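Local coordinates for putative periplasmic protein (Bacteroides vulgatus ATCC 8482, PDB 3DUE) that is of unknown function but belongs to a family of PepSY-like bacterial periplasmic proteins with a possible inhibitory role, at residues F20-F25 with F48-L54. Numbering follows the deposited sequence.
Sequences FIKTHF and FTNGDKL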
loop_
_atom_site.group_PDB
_atom_site.type_symbol
_atom_site.label_atom_id
_atom_site.label_comp_id
_atom_site.label_asym_id
_atom_site.label_seq_id
_atom_site.Cartn_x
_atom_site.Cartn_y
_atom_site.Cartn_z
ATOM N N PHE A 20 5.550 10.198 -3.230
ATOM C CA PHE A 20 5.290 8.796 -3.512
ATOM C C PHE A 20 4.298 8.638 -4.696
ATOM O O PHE A 20 4.544 7.857 -5.628
ATOM C CB PHE A 20 4.785 8.106 -2.262
ATOM C CG PHE A 20 4.524 6.642 -2.446
ATOM C CD1 PHE A 20 5.535 5.712 -2.204
ATOM C CD2 PHE A 20 3.284 6.199 -2.837
ATOM C CE1 PHE A 20 5.281 4.374 -2.352
ATOM C CE2 PHE A 20 3.035 4.845 -2.979
ATOM C CZ PHE A 20 4.029 3.960 -2.749
ATOM N N ILE A 21 3.215 9.417 -4.682
ATOM C CA ILE A 21 2.226 9.396 -5.776
ATOM C C ILE A 21 2.868 9.847 -7.097
ATOM O O ILE A 21 2.665 9.232 -8.145
ATOM C CB ILE A 21 0.977 10.259 -5.425
ATOM C CG1 ILE A 21 0.234 9.651 -4.185
ATOM C CG2 ILE A 21 0.052 10.406 -6.641
ATOM C CD1 ILE A 21 -0.869 10.555 -3.625
ATOM N N LYS A 22 3.657 10.907 -7.067
ATOM C CA LYS A 22 4.261 11.399 -8.291
ATOM C C LYS A 22 5.263 10.423 -8.832
ATOM O O LYS A 22 5.384 10.290 -10.039
ATOM C CB LYS A 22 4.887 12.783 -8.081
ATOM C CG LYS A 22 3.835 13.867 -8.076
ATOM N N THR A 23 5.957 9.710 -7.951
ATOM C CA THR A 23 6.967 8.732 -8.388
ATOM C C THR A 23 6.336 7.439 -8.991
ATOM O O THR A 23 6.734 6.997 -10.062
ATOM C CB THR A 23 7.902 8.374 -7.203
ATOM O OG1 THR A 23 8.627 9.554 -6.811
ATOM C CG2 THR A 23 8.937 7.286 -7.618
ATOM N N HIS A 24 5.345 6.877 -8.309
ATOM C CA HIS A 24 4.812 5.540 -8.642
ATOM C C HIS A 24 3.490 5.513 -9.368
ATOM O O HIS A 24 3.184 4.514 -10.013
ATOM C CB HIS A 24 4.772 4.638 -7.365
ATOM C CG HIS A 24 6.102 4.492 -6.689
ATOM N ND1 HIS A 24 7.168 3.851 -7.273
ATOM C CD2 HIS A 24 6.536 4.905 -5.473
ATOM C CE1 HIS A 24 8.217 3.922 -6.469
ATOM N NE2 HIS A 24 7.852 4.545 -5.360
ATOM N N PHE A 25 2.737 6.605 -9.310
ATOM C CA PHE A 25 1.425 6.718 -9.946
ATOM C C PHE A 25 1.274 8.064 -10.654
ATOM O O PHE A 25 0.245 8.735 -10.533
ATOM C CB PHE A 25 0.349 6.540 -8.867
ATOM C CG PHE A 25 0.464 5.248 -8.147
ATOM C CD1 PHE A 25 -0.132 4.102 -8.674
ATOM C CD2 PHE A 25 1.187 5.140 -6.970
ATOM C CE1 PHE A 25 0.007 2.879 -8.043
ATOM C CE2 PHE A 25 1.305 3.916 -6.330
ATOM C CZ PHE A 25 0.724 2.772 -6.905
ATOM N N PHE A 48 -7.560 6.368 -6.608
ATOM C CA PHE A 48 -7.458 6.872 -7.968
ATOM C C PHE A 48 -8.717 6.519 -8.749
ATOM O O PHE A 48 -9.563 5.688 -8.324
ATOM C CB PHE A 48 -6.215 6.333 -8.694
ATOM C CG PHE A 48 -4.908 6.649 -7.998
ATOM C CD1 PHE A 48 -4.439 7.963 -7.916
ATOM C CD2 PHE A 48 -4.124 5.633 -7.470
ATOM C CE1 PHE A 48 -3.245 8.259 -7.284
ATOM C CE2 PHE A 48 -2.941 5.917 -6.818
ATOM C CZ PHE A 48 -2.472 7.228 -6.753
ATOM N N THR A 49 -8.877 7.168 -9.896
ATOM C CA THR A 49 -10.066 6.928 -10.737
ATOM C C THR A 49 -10.162 5.489 -11.311
ATOM O O THR A 49 -11.234 5.021 -11.603
ATOM C CB THR A 49 -10.212 7.961 -11.844
ATOM O OG1 THR A 49 -9.095 7.884 -12.747
ATOM C CG2 THR A 49 -10.334 9.363 -11.237
ATOM N N ASN A 50 -9.050 4.782 -11.380
ATOM C CA ASN A 50 -9.050 3.393 -11.813
ATOM C C ASN A 50 -9.345 2.407 -10.674
ATOM O O ASN A 50 -9.377 1.183 -10.922
ATOM C CB ASN A 50 -7.729 3.016 -12.502
ATOM C CG ASN A 50 -6.589 2.836 -11.532
ATOM O OD1 ASN A 50 -6.581 3.399 -10.440
ATOM N ND2 ASN A 50 -5.591 2.039 -11.943
ATOM N N GLY A 51 -9.553 2.923 -9.452
ATOM C CA GLY A 51 -9.907 2.090 -8.299
ATOM C C GLY A 51 -8.733 1.729 -7.400
ATOM O O GLY A 51 -8.950 1.176 -6.312
ATOM N N ASP A 52 -7.499 1.987 -7.854
ATOM C CA ASP A 52 -6.296 1.672 -7.043
ATOM C C ASP A 52 -6.220 2.629 -5.846
ATOM O O ASP A 52 -6.644 3.772 -5.952
ATOM C CB ASP A 52 -5.035 1.668 -7.902
ATOM C CG ASP A 52 -4.953 0.442 -8.784
ATOM O OD1 ASP A 52 -5.706 -0.563 -8.545
ATOM O OD2 ASP A 52 -4.096 0.474 -9.698
ATOM N N LYS A 53 -5.787 2.109 -4.697
ATOM C CA LYS A 53 -5.864 2.830 -3.427
ATOM C C LYS A 53 -4.586 2.780 -2.634
ATOM O O LYS A 53 -3.924 1.740 -2.580
ATOM C CB LYS A 53 -7.036 2.251 -2.590
ATOM C CG LYS A 53 -6.985 2.536 -1.085
ATOM C CD LYS A 53 -8.214 2.086 -0.378
ATOM C CE LYS A 53 -8.232 2.504 1.148
ATOM N NZ LYS A 53 -7.030 2.141 1.888
ATOM N N LEU A 54 -4.267 3.916 -2.008
ATOM C CA LEU A 54 -3.095 4.084 -1.146
ATOM C C LEU A 54 -3.590 4.545 0.237
ATOM O O LEU A 54 -4.556 5.322 0.313
ATOM C CB LEU A 54 -2.198 5.176 -1.694
ATOM C CG LEU A 54 -1.782 4.999 -3.146
ATOM C CD1 LEU A 54 -0.882 6.103 -3.569
ATOM C CD2 LEU A 54 -1.109 3.604 -3.295
#
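The C-terminal end of helix 15-24 packs on the antiparallel sheet where the hairpin of strands 41-48 and 53-56 turns, and Phe25 meets Phe48 and Leu54 there. Phe25 is the first residue past the helix. The Phe25 and Phe48 rings are roughly parallel but strongly offset, with little overlap, their centroids 5.2 Å apart and planes at 29°. Phe48 CE2 lies over one face of the Phe25 ring, and Phe48 CZ comes within 3.6 Å of Phe25 CB. Leu54 fits among three helix-side residues. Leu54 CD2 touches Phe25 CE2 at 3.9 Å, while Leu54 CD1 sits 3.8 Å from Ile21 CG1 and at the edge of the Phe20 ring. This is apolar core packing between helix and sheet in a protein of a PepSY-like family, and Val65 of strand 62-66 touches Phe20, Phe25 and Leu54. Ile21 uses its two branches on different partners. With chi1 at -64°, Ile21 CG2 lies opposite the backbone N and reaches the edge of the Phe48 ring, 4.0 Å from Phe48 CE1. Beyond this core, a type I turn runs from Phe48 to Gly51. Asn50 OD1 accepts from Asp52 N at 3.1 Å in an Asx turn, the donor lying well above the carbonyl plane. Asn50 ND2 gives a weak bond back to Asp52 OD2. The Asp52 carboxylate also bonds Tyr69 N and Ser70 OG.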